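Local coordinates for protein shikimate kinase (Aquifex aeolicus, PDB 2PT5) that probably catalyses the ATP-dependent phosphorylation of the 3-hydroxyl group of shikimate, a step on the pathway to chorismate, with magnesium as cofactor, at residues Q36-L41 with L63-E68; A82-L87 with Y137-I142; E104-R109 with N128-R133. All coordinates share one frame; numbering follows the deposited sequence.

Contact 1: Q36-L41 with L63-E68; sequences QKREGL and LKDLSE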
loop_
_atom_site.group_PDB
_atom_site.type_symbol
_atom_site.label_atom_id
_atom_site.label_comp_id
_atom_site.label_asym_id
_atom_site.label_seq_id
_atom_site.Cartn_x
_atom_site.Cartn_y
_atom_site.Cartn_z
ATOM N N GLN A 36 7.328 -0.851 12.161
ATOM C CA GLN A 36 7.936 0.094 13.082
ATOM C C GLN A 36 7.640 -0.272 14.532
ATOM O O GLN A 36 8.556 -0.353 15.346
ATOM C CB GLN A 36 7.446 1.510 12.780
ATOM C CG GLN A 36 7.985 2.051 11.466
ATOM C CD GLN A 36 7.449 3.428 11.118
ATOM O OE1 GLN A 36 6.270 3.589 10.799
ATOM N NE2 GLN A 36 8.319 4.430 11.179
ATOM N N LYS A 37 6.366 -0.501 14.851
ATOM C CA LYS A 37 5.985 -0.861 16.212
ATOM C C LYS A 37 6.703 -2.125 16.690
ATOM O O LYS A 37 7.092 -2.219 17.857
ATOM C CB LYS A 37 4.468 -1.033 16.308
ATOM C CG LYS A 37 3.697 0.237 15.954
ATOM C CD LYS A 37 2.227 0.179 16.380
ATOM C CE LYS A 37 1.478 -0.985 15.751
ATOM N NZ LYS A 37 0.053 -1.015 16.185
ATOM N N ARG A 38 6.901 -3.086 15.792
ATOM C CA ARG A 38 7.598 -4.317 16.158
ATOM C C ARG A 38 9.080 -4.074 16.452
ATOM O O ARG A 38 9.605 -4.563 17.452
ATOM C CB ARG A 38 7.482 -5.366 15.052
ATOM C CG ARG A 38 8.296 -6.618 15.343
ATOM C CD ARG A 38 8.113 -7.692 14.290
ATOM N NE ARG A 38 6.724 -8.127 14.185
ATOM C CZ ARG A 38 6.314 -9.119 13.398
ATOM N NH1 ARG A 38 7.196 -9.777 12.653
ATOM N NH2 ARG A 38 5.026 -9.451 13.349
ATOM N N GLU A 39 9.751 -3.325 15.580
ATOM C CA GLU A 39 11.172 -3.027 15.750
ATOM C C GLU A 39 11.397 -1.927 16.781
ATOM O O GLU A 39 12.498 -1.775 17.308
ATOM C CB GLU A 39 11.783 -2.578 14.421
ATOM C CG GLU A 39 11.645 -3.575 13.287
ATOM C CD GLU A 39 12.441 -4.843 13.516
ATOM O OE1 GLU A 39 13.678 -4.747 13.669
ATOM O OE2 GLU A 39 11.829 -5.936 13.536
ATOM N N GLY A 40 10.350 -1.159 17.061
ATOM C CA GLY A 40 10.467 -0.070 18.014
ATOM C C GLY A 40 11.293 1.046 17.407
ATOM O O GLY A 40 11.690 1.989 18.092
ATOM N N LEU A 41 11.552 0.934 16.109
ATOM C CA LEU A 41 12.337 1.928 15.391
ATOM C C LEU A 41 11.572 2.449 14.188
ATOM O O LEU A 41 10.760 1.732 13.598
ATOM C CB LEU A 41 13.657 1.317 14.917
ATOM C CG LEU A 41 14.584 0.757 15.998
ATOM C CD1 LEU A 41 15.748 0.036 15.352
ATOM C CD2 LEU A 41 15.079 1.889 16.884
ATOM N N LEU A 63 3.860 -8.966 6.569
ATOM C CA LEU A 63 2.712 -9.127 5.696
ATOM C C LEU A 63 2.124 -10.513 5.886
ATOM O O LEU A 63 0.913 -10.662 6.074
ATOM C CB LEU A 63 3.116 -8.944 4.233
ATOM C CG LEU A 63 2.015 -9.219 3.211
ATOM C CD1 LEU A 63 0.870 -8.227 3.414
ATOM C CD2 LEU A 63 2.592 -9.103 1.790
ATOM N N LYS A 64 2.985 -11.528 5.834
ATOM C CA LYS A 64 2.539 -12.904 6.003
ATOM C C LYS A 64 1.881 -13.129 7.365
ATOM O O LYS A 64 0.799 -13.707 7.441
ATOM C CB LYS A 64 3.705 -13.882 5.834
ATOM C CG LYS A 64 4.363 -13.868 4.466
ATOM C CD LYS A 64 4.929 -15.248 4.155
ATOM C CE LYS A 64 6.121 -15.186 3.211
ATOM N NZ LYS A 64 7.296 -14.535 3.861
ATOM N N ASP A 65 2.526 -12.667 8.432
ATOM C CA ASP A 65 1.976 -12.821 9.781
ATOM C C ASP A 65 0.574 -12.202 9.891
ATOM O O ASP A 65 -0.346 -12.795 10.464
ATOM C CB ASP A 65 2.917 -12.181 10.810
ATOM C CG ASP A 65 4.241 -12.923 10.937
ATOM O OD1 ASP A 65 5.062 -12.538 11.799
ATOM O OD2 ASP A 65 4.462 -13.893 10.176
ATOM N N LEU A 66 0.419 -11.001 9.344
ATOM C CA LEU A 66 -0.868 -10.304 9.349
ATOM C C LEU A 66 -1.907 -11.098 8.544
ATOM O O LEU A 66 -3.103 -11.096 8.864
ATOM C CB LEU A 66 -0.700 -8.902 8.736
ATOM C CG LEU A 66 -0.363 -7.691 9.625
ATOM C CD1 LEU A 66 0.678 -8.024 10.672
ATOM C CD2 LEU A 66 0.122 -6.552 8.733
ATOM N N SER A 67 -1.435 -11.774 7.499
ATOM C CA SER A 67 -2.292 -12.565 6.621
ATOM C C SER A 67 -2.769 -13.882 7.228
ATOM O O SER A 67 -3.449 -14.661 6.560
ATOM C CB SER A 67 -1.571 -12.850 5.305
ATOM O OG SER A 67 -1.266 -11.642 4.635
ATOM N N GLU A 68 -2.399 -14.149 8.476
ATOM C CA GLU A 68 -2.867 -15.367 9.124
ATOM C C GLU A 68 -4.339 -15.138 9.444
ATOM O O GLU A 68 -5.137 -16.078 9.460
ATOM C CB GLU A 68 -2.069 -15.660 10.398
ATOM C CG GLU A 68 -0.689 -16.243 10.112
ATOM C CD GLU A 68 -0.759 -17.569 9.365
ATOM O OE1 GLU A 68 -1.145 -18.579 9.988
ATOM O OE2 GLU A 68 -0.437 -17.603 8.155
#
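Arg38 reaches across from the end of helix 31-39 to Asp65 near the end of helix 52-66. The two side chains meet crosswise. Both start out pointing toward the other segment. The CA atoms of Arg38 and Asp65 are 12.0 Å apart, and the long arginine spans rather more of that than the short acid. With CG anti to the backbone N (chi1 175°), the arginine chain runs out from helix 31-39, and a bend at chi3 turns its NH1/NH2 end to OD1. The carboxylate comes to the guanidinium at its edge, near its plane. The two planes are 32° apart, so the groups are not coplanar. Only OD1 of Asp65 does the touching. It lies 3.5 Å from Arg38 NH2 and 3.6 Å from Arg38 NH1, so it faces both terminal nitrogens. The sole hydrogen bond of the salt bridge is the one from NH2, and it is weak, with an N-H...acceptor angle of 150°. Arg38 NH1 has a second acid, Glu61, one helical turn before Asp65. The pair joins two surface helices of the P-loop kinase fold. Helix 31-39 also holds Asp32, predicted to bind substrate, its side chain about 11 Å from that of Arg38. With long distances and a partly exposed acid, this is a loose electrostatic link. The arginine's charge is probably shared between Asp65 and Glu61.

Contact 2: A82-L87 with Y137-I142; sequences ANEEAL and YSKADI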
loop_
_atom_site.group_PDB
_atom_site.type_symbol
_atom_site.label_atom_id
_atom_site.label_comp_id
_atom_site.label_asym_id
_atom_site.label_seq_id
_atom_site.Cartn_x
_atom_site.Cartn_y
_atom_site.Cartn_z
ATOM N N ALA A 82 4.925 -3.022 -4.711
ATOM C CA ALA A 82 5.589 -3.103 -6.006
ATOM C C ALA A 82 6.455 -4.365 -6.069
ATOM O O ALA A 82 7.147 -4.605 -7.061
ATOM C CB ALA A 82 6.452 -1.849 -6.235
ATOM N N ASN A 83 6.405 -5.160 -5.000
ATOM C CA ASN A 83 7.164 -6.414 -4.900
ATOM C C ASN A 83 6.286 -7.544 -5.449
ATOM O O ASN A 83 5.362 -8.005 -4.780
ATOM C CB ASN A 83 7.514 -6.682 -3.430
ATOM C CG ASN A 83 8.380 -7.916 -3.238
ATOM O OD1 ASN A 83 8.111 -8.973 -3.798
ATOM N ND2 ASN A 83 9.423 -7.784 -2.424
ATOM N N GLU A 84 6.575 -7.991 -6.667
ATOM C CA GLU A 84 5.780 -9.036 -7.295
ATOM C C GLU A 84 5.639 -10.325 -6.490
ATOM O O GLU A 84 4.587 -10.965 -6.515
ATOM C CB GLU A 84 6.319 -9.323 -8.697
ATOM C CG GLU A 84 6.007 -8.190 -9.670
ATOM C CD GLU A 84 6.290 -8.550 -11.108
ATOM O OE1 GLU A 84 7.428 -8.318 -11.570
ATOM O OE2 GLU A 84 5.367 -9.075 -11.771
ATOM N N GLU A 85 6.676 -10.712 -5.763
ATOM C CA GLU A 85 6.561 -11.918 -4.961
ATOM C C GLU A 85 5.471 -11.664 -3.917
ATOM O O GLU A 85 4.514 -12.431 -3.793
ATOM C CB GLU A 85 7.884 -12.233 -4.267
ATOM C CG GLU A 85 7.969 -13.651 -3.726
ATOM C CD GLU A 85 9.346 -13.985 -3.184
ATOM O OE1 GLU A 85 9.623 -13.673 -2.005
ATOM O OE2 GLU A 85 10.159 -14.552 -3.945
ATOM N N ALA A 86 5.625 -10.575 -3.169
ATOM C CA ALA A 86 4.660 -10.209 -2.144
ATOM C C ALA A 86 3.279 -10.028 -2.760
ATOM O O ALA A 86 2.267 -10.354 -2.137
ATOM C CB ALA A 86 5.097 -8.924 -1.445
ATOM N N LEU A 87 3.231 -9.514 -3.984
ATOM C CA LEU A 87 1.952 -9.302 -4.647
ATOM C C LEU A 87 1.300 -10.640 -4.987
ATOM O O LEU A 87 0.091 -10.807 -4.817
ATOM C CB LEU A 87 2.138 -8.450 -5.910
ATOM C CG LEU A 87 0.887 -7.959 -6.656
ATOM C CD1 LEU A 87 -0.075 -7.233 -5.711
ATOM C CD2 LEU A 87 1.320 -7.031 -7.775
ATOM N N TYR A 137 1.764 -2.287 -9.651
ATOM C CA TYR A 137 0.490 -2.005 -8.992
ATOM C C TYR A 137 -0.677 -2.402 -9.890
ATOM O O TYR A 137 -1.651 -3.003 -9.429
ATOM C CB TYR A 137 0.352 -0.515 -8.655
ATOM C CG TYR A 137 1.325 0.030 -7.636
ATOM C CD1 TYR A 137 1.802 -0.763 -6.597
ATOM C CD2 TYR A 137 1.749 1.360 -7.698
ATOM C CE1 TYR A 137 2.686 -0.249 -5.644
ATOM C CE2 TYR A 137 2.629 1.885 -6.755
ATOM C CZ TYR A 137 3.094 1.073 -5.731
ATOM O OH TYR A 137 3.997 1.573 -4.820
ATOM N N SER A 138 -0.565 -2.070 -11.178
ATOM C CA SER A 138 -1.618 -2.361 -12.155
ATOM C C SER A 138 -1.972 -3.832 -12.281
ATOM O O SER A 138 -2.960 -4.172 -12.918
ATOM C CB SER A 138 -1.238 -1.824 -13.547
ATOM O OG SER A 138 -1.161 -0.405 -13.562
ATOM N N LYS A 139 -1.171 -4.708 -11.684
ATOM C CA LYS A 139 -1.446 -6.137 -11.757
ATOM C C LYS A 139 -2.476 -6.549 -10.704
ATOM O O LYS A 139 -2.808 -7.725 -10.572
ATOM C CB LYS A 139 -0.145 -6.928 -11.567
ATOM C CG LYS A 139 0.878 -6.691 -12.679
ATOM C CD LYS A 139 2.168 -7.454 -12.438
ATOM C CE LYS A 139 3.090 -7.367 -13.648
ATOM N NZ LYS A 139 2.457 -7.956 -14.861
ATOM N N ALA A 140 -2.992 -5.561 -9.977
ATOM C CA ALA A 140 -3.971 -5.784 -8.918
ATOM C C ALA A 140 -5.313 -6.316 -9.423
ATOM O O ALA A 140 -5.734 -6.009 -10.538
ATOM C CB ALA A 140 -4.195 -4.478 -8.149
ATOM N N ASP A 141 -5.986 -7.102 -8.590
ATOM C CA ASP A 141 -7.289 -7.652 -8.940
ATOM C C ASP A 141 -8.247 -6.508 -9.253
ATOM O O ASP A 141 -8.962 -6.531 -10.261
ATOM C CB ASP A 141 -7.852 -8.463 -7.770
ATOM C CG ASP A 141 -6.997 -9.663 -7.432
ATOM O OD1 ASP A 141 -6.613 -9.815 -6.252
ATOM O OD2 ASP A 141 -6.717 -10.460 -8.350
ATOM N N ILE A 142 -8.247 -5.501 -8.386
ATOM C CA ILE A 142 -9.131 -4.352 -8.554
ATOM C C ILE A 142 -8.348 -3.041 -8.572
ATOM O O ILE A 142 -7.413 -2.849 -7.791
ATOM C CB ILE A 142 -10.169 -4.283 -7.408
ATOM C CG1 ILE A 142 -10.883 -5.632 -7.267
ATOM C CG2 ILE A 142 -11.187 -3.190 -7.688
ATOM C CD1 ILE A 142 -11.799 -5.712 -6.049
#
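A chi1 of -172° sets the Leu87 branch trans to its own nitrogen and carries CD2 to Lys139, while Lys139 has CG anti to the carbonyl carbon (chi1 -64°) and lies against the leucine. The contact belongs to the alpha/beta core of a P-loop kinase. It joins the start of helix 84-91 to the type I beta turn Tyr137-Ala140, which leads from helix 127-137 toward edge strand 142-145. The turn is closed by a bond from Ala140 N to Tyr137 O. The leucine meets the lysine chain crosswise, with Leu87 CD2 4.1 Å from Lys139 CB. Farther out, the extended Glu84 brings OE2 of its carboxylate beside CD and CE of the lysine. Glu84 OE2 is 3.4 Å from Lys139 CE. The lysine chain runs extended past this oxygen and turns at chi4, which leaves Lys139 NZ 4.4 Å from Glu84 OE2, so the attraction stops short of a salt bridge.

At the other end, the Tyr137 ring comes up to Ala82 with its CE1. Ala82 N approaches the ring obliquely, and the methyl CB of Ala82 is 4.1 Å from Tyr137 CE1. The tyrosine hydroxyl is hydrogen-bonded to the carbonyl of Gly78, a predicted substrate-binding residue, so this end of the contact borders the probable shikimate site. Helix 84-91 begins with Asn83 as its N-cap. The Asn83 side chain accepts a nearly straight bond from Ala86 N, 3.0 Å from Asn83 OD1, with the donor 50° out of the carbonyl plane.

Contact 3: E104-R109 with N128-R133; sequences EVFLER and NLFEER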
loop_
_atom_site.group_PDB
_atom_site.type_symbol
_atom_site.label_atom_id
_atom_site.label_comp_id
_atom_site.label_asym_id
_atom_site.label_seq_id
_atom_site.Cartn_x
_atom_site.Cartn_y
_atom_site.Cartn_z
ATOM N N GLU A 104 0.817 13.573 -11.774
ATOM C CA GLU A 104 0.725 14.936 -11.251
ATOM C C GLU A 104 0.246 14.973 -9.793
ATOM O O GLU A 104 0.688 15.821 -9.018
ATOM C CB GLU A 104 -0.182 15.821 -12.136
ATOM C CG GLU A 104 -1.657 15.448 -12.120
ATOM C CD GLU A 104 -2.041 14.494 -13.229
ATOM O OE1 GLU A 104 -1.143 13.833 -13.802
ATOM O OE2 GLU A 104 -3.251 14.396 -13.517
ATOM N N VAL A 105 -0.645 14.059 -9.416
ATOM C CA VAL A 105 -1.148 14.012 -8.042
ATOM C C VAL A 105 -0.050 13.490 -7.119
ATOM O O VAL A 105 0.171 14.011 -6.025
ATOM C CB VAL A 105 -2.378 13.094 -7.926
ATOM C CG1 VAL A 105 -2.732 12.877 -6.459
ATOM C CG2 VAL A 105 -3.561 13.717 -8.666
ATOM N N PHE A 106 0.622 12.442 -7.581
ATOM C CA PHE A 106 1.726 11.805 -6.870
ATOM C C PHE A 106 2.763 12.863 -6.523
ATOM O O PHE A 106 3.217 12.974 -5.383
ATOM C CB PHE A 106 2.347 10.746 -7.789
ATOM C CG PHE A 106 3.706 10.262 -7.360
ATOM C CD1 PHE A 106 3.846 9.343 -6.322
ATOM C CD2 PHE A 106 4.845 10.688 -8.033
ATOM C CE1 PHE A 106 5.100 8.851 -5.967
ATOM C CE2 PHE A 106 6.102 10.203 -7.689
ATOM C CZ PHE A 106 6.229 9.279 -6.652
ATOM N N LEU A 107 3.114 13.654 -7.525
ATOM C CA LEU A 107 4.112 14.703 -7.389
ATOM C C LEU A 107 3.734 15.747 -6.347
ATOM O O LEU A 107 4.576 16.192 -5.577
ATOM C CB LEU A 107 4.311 15.374 -8.743
ATOM C CG LEU A 107 5.691 15.385 -9.395
ATOM C CD1 LEU A 107 6.480 14.145 -9.047
ATOM C CD2 LEU A 107 5.497 15.515 -10.899
ATOM N N GLU A 108 2.463 16.131 -6.320
ATOM C CA GLU A 108 2.013 17.140 -5.375
ATOM C C GLU A 108 1.718 16.624 -3.962
ATOM O O GLU A 108 1.735 17.402 -3.014
ATOM C CB GLU A 108 0.794 17.888 -5.949
ATOM C CG GLU A 108 -0.397 17.021 -6.309
ATOM C CD GLU A 108 -1.273 17.640 -7.401
ATOM O OE1 GLU A 108 -2.383 17.116 -7.647
ATOM O OE2 GLU A 108 -0.848 18.642 -8.024
ATOM N N ARG A 109 1.479 15.324 -3.808
ATOM C CA ARG A 109 1.171 14.774 -2.481
ATOM C C ARG A 109 2.292 13.977 -1.812
ATOM O O ARG A 109 2.450 14.031 -0.596
ATOM C CB ARG A 109 -0.068 13.870 -2.545
ATOM C CG ARG A 109 -1.376 14.536 -2.965
ATOM C CD ARG A 109 -2.515 13.504 -2.956
ATOM N NE ARG A 109 -3.754 14.027 -3.531
ATOM C CZ ARG A 109 -4.908 13.361 -3.570
ATOM N NH1 ARG A 109 -5.000 12.135 -3.064
ATOM N NH2 ARG A 109 -5.968 13.916 -4.131
ATOM N N ASN A 128 11.072 7.367 -13.303
ATOM C CA ASN A 128 11.181 5.967 -13.699
ATOM C C ASN A 128 10.624 5.026 -12.624
ATOM O O ASN A 128 9.953 4.033 -12.933
ATOM C CB ASN A 128 12.650 5.631 -13.991
ATOM C CG ASN A 128 12.829 4.255 -14.617
ATOM O OD1 ASN A 128 12.878 3.239 -13.923
ATOM N ND2 ASN A 128 12.916 4.218 -15.941
ATOM N N LEU A 129 10.891 5.349 -11.363
ATOM C CA LEU A 129 10.417 4.519 -10.268
ATOM C C LEU A 129 8.889 4.565 -10.215
ATOM O O LEU A 129 8.229 3.538 -10.030
ATOM C CB LEU A 129 11.034 4.992 -8.942
ATOM C CG LEU A 129 10.977 4.014 -7.761
ATOM C CD1 LEU A 129 11.544 2.660 -8.180
ATOM C CD2 LEU A 129 11.768 4.577 -6.587
ATOM N N PHE A 130 8.325 5.754 -10.392
ATOM C CA PHE A 130 6.876 5.903 -10.389
ATOM C C PHE A 130 6.274 5.088 -11.530
ATOM O O PHE A 130 5.308 4.353 -11.334
ATOM C CB PHE A 130 6.481 7.375 -10.544
ATOM C CG PHE A 130 5.028 7.577 -10.878
ATOM C CD1 PHE A 130 4.564 7.386 -12.175
ATOM C CD2 PHE A 130 4.115 7.929 -9.889
ATOM C CE1 PHE A 130 3.211 7.542 -12.489
ATOM C CE2 PHE A 130 2.761 8.085 -10.193
ATOM C CZ PHE A 130 2.309 7.892 -11.495
ATOM N N GLU A 131 6.831 5.240 -12.731
ATOM C CA GLU A 131 6.335 4.495 -13.890
ATOM C C GLU A 131 6.481 2.986 -13.685
ATOM O O GLU A 131 5.560 2.223 -13.985
ATOM C CB GLU A 131 7.108 4.901 -15.157
ATOM C CG GLU A 131 7.017 6.383 -15.480
ATOM C CD GLU A 131 7.868 6.791 -16.675
ATOM O OE1 GLU A 131 9.033 6.356 -16.766
ATOM O OE2 GLU A 131 7.376 7.562 -17.518
ATOM N N GLU A 132 7.633 2.547 -13.175
ATOM C CA GLU A 132 7.849 1.108 -12.988
ATOM C C GLU A 132 7.036 0.481 -11.862
ATOM O O GLU A 132 6.495 -0.613 -12.026
ATOM C CB GLU A 132 9.343 0.802 -12.783
ATOM C CG GLU A 132 10.207 1.073 -14.021
ATOM C CD GLU A 132 9.663 0.398 -15.270
ATOM O OE1 GLU A 132 9.322 -0.804 -15.206
ATOM O OE2 GLU A 132 9.575 1.070 -16.319
ATOM N N ARG A 133 6.950 1.150 -10.718
ATOM C CA ARG A 133 6.162 0.599 -9.626
ATOM C C ARG A 133 4.693 0.537 -10.059
ATOM O O ARG A 133 3.999 -0.434 -9.765
ATOM C CB ARG A 133 6.309 1.444 -8.342
ATOM C CG ARG A 133 7.670 1.307 -7.643
ATOM C CD ARG A 133 7.680 1.945 -6.243
ATOM N NE ARG A 133 8.820 1.479 -5.449
ATOM C CZ ARG A 133 9.073 1.841 -4.192
ATOM N NH1 ARG A 133 8.276 2.683 -3.554
ATOM N NH2 ARG A 133 10.129 1.359 -3.569
#
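Phe106 and Phe130 meet ring against ring between helices 103-109 and 127-137. Both side chains start out toward the other segment. In each, CG lies trans to the residue's own nitrogen, with chi1 164° in Phe106 and 166° in Phe130. This brings the two side chains alongside one another, running in opposing senses. CD2 of Phe130 sits over one face of Phe106, offset toward the rim, 3.4 Å from Phe106 CD2. Phe130 CE2 meets the root of the other side chain, 3.6 Å from Phe106 CB. The ring planes are 52° apart and the centroids 4.8 Å, an oblique pair. Phe8 joins both: its ring stacks on Phe130 and also meets Phe106. Phe103 adds an edge-to-face partner for Phe130. Replacing Phe106 by an alanine would probably open a gap beside CD2 and CE2 of Phe130 and leave that ring with only part of its aromatic surroundings. Phe106 also lies near Cys10, a predicted ATP-binding residue, and helix 127-137 carries Arg133, predicted to bind substrate. The cross-contact is wholly apolar. It implies that dispersion and the burial of two rings hold these helices together here, without polar bonds to fix a direction.

How the contacts relate
The three contacts follow the chain in the order 1, 2, 3 by their first segments. Contact 1 closes before contact 2 opens, and both segments of contact 3 fall between those of contact 2. Contacts 1 and 3 lie on opposite sides of the chain's centre, their own centres 26 Å apart. Contact 2 is the nearer neighbour of each, 20 Å from contact 1 and 16 Å from contact 3, at the corner of a triangle. It touches both: Leu63 CD2 packs 4.1 Å from Ala86 CB, and Ala82 CB lies 3.7 Å from Arg133 CG, a predicted substrate-binding residue. Helix 127-137 serves contact 3 and runs into the turn of contact 2. Helix 52-66 packs on strand 72-75, and that turn leads into strand 142-145 of the same parallel sheet.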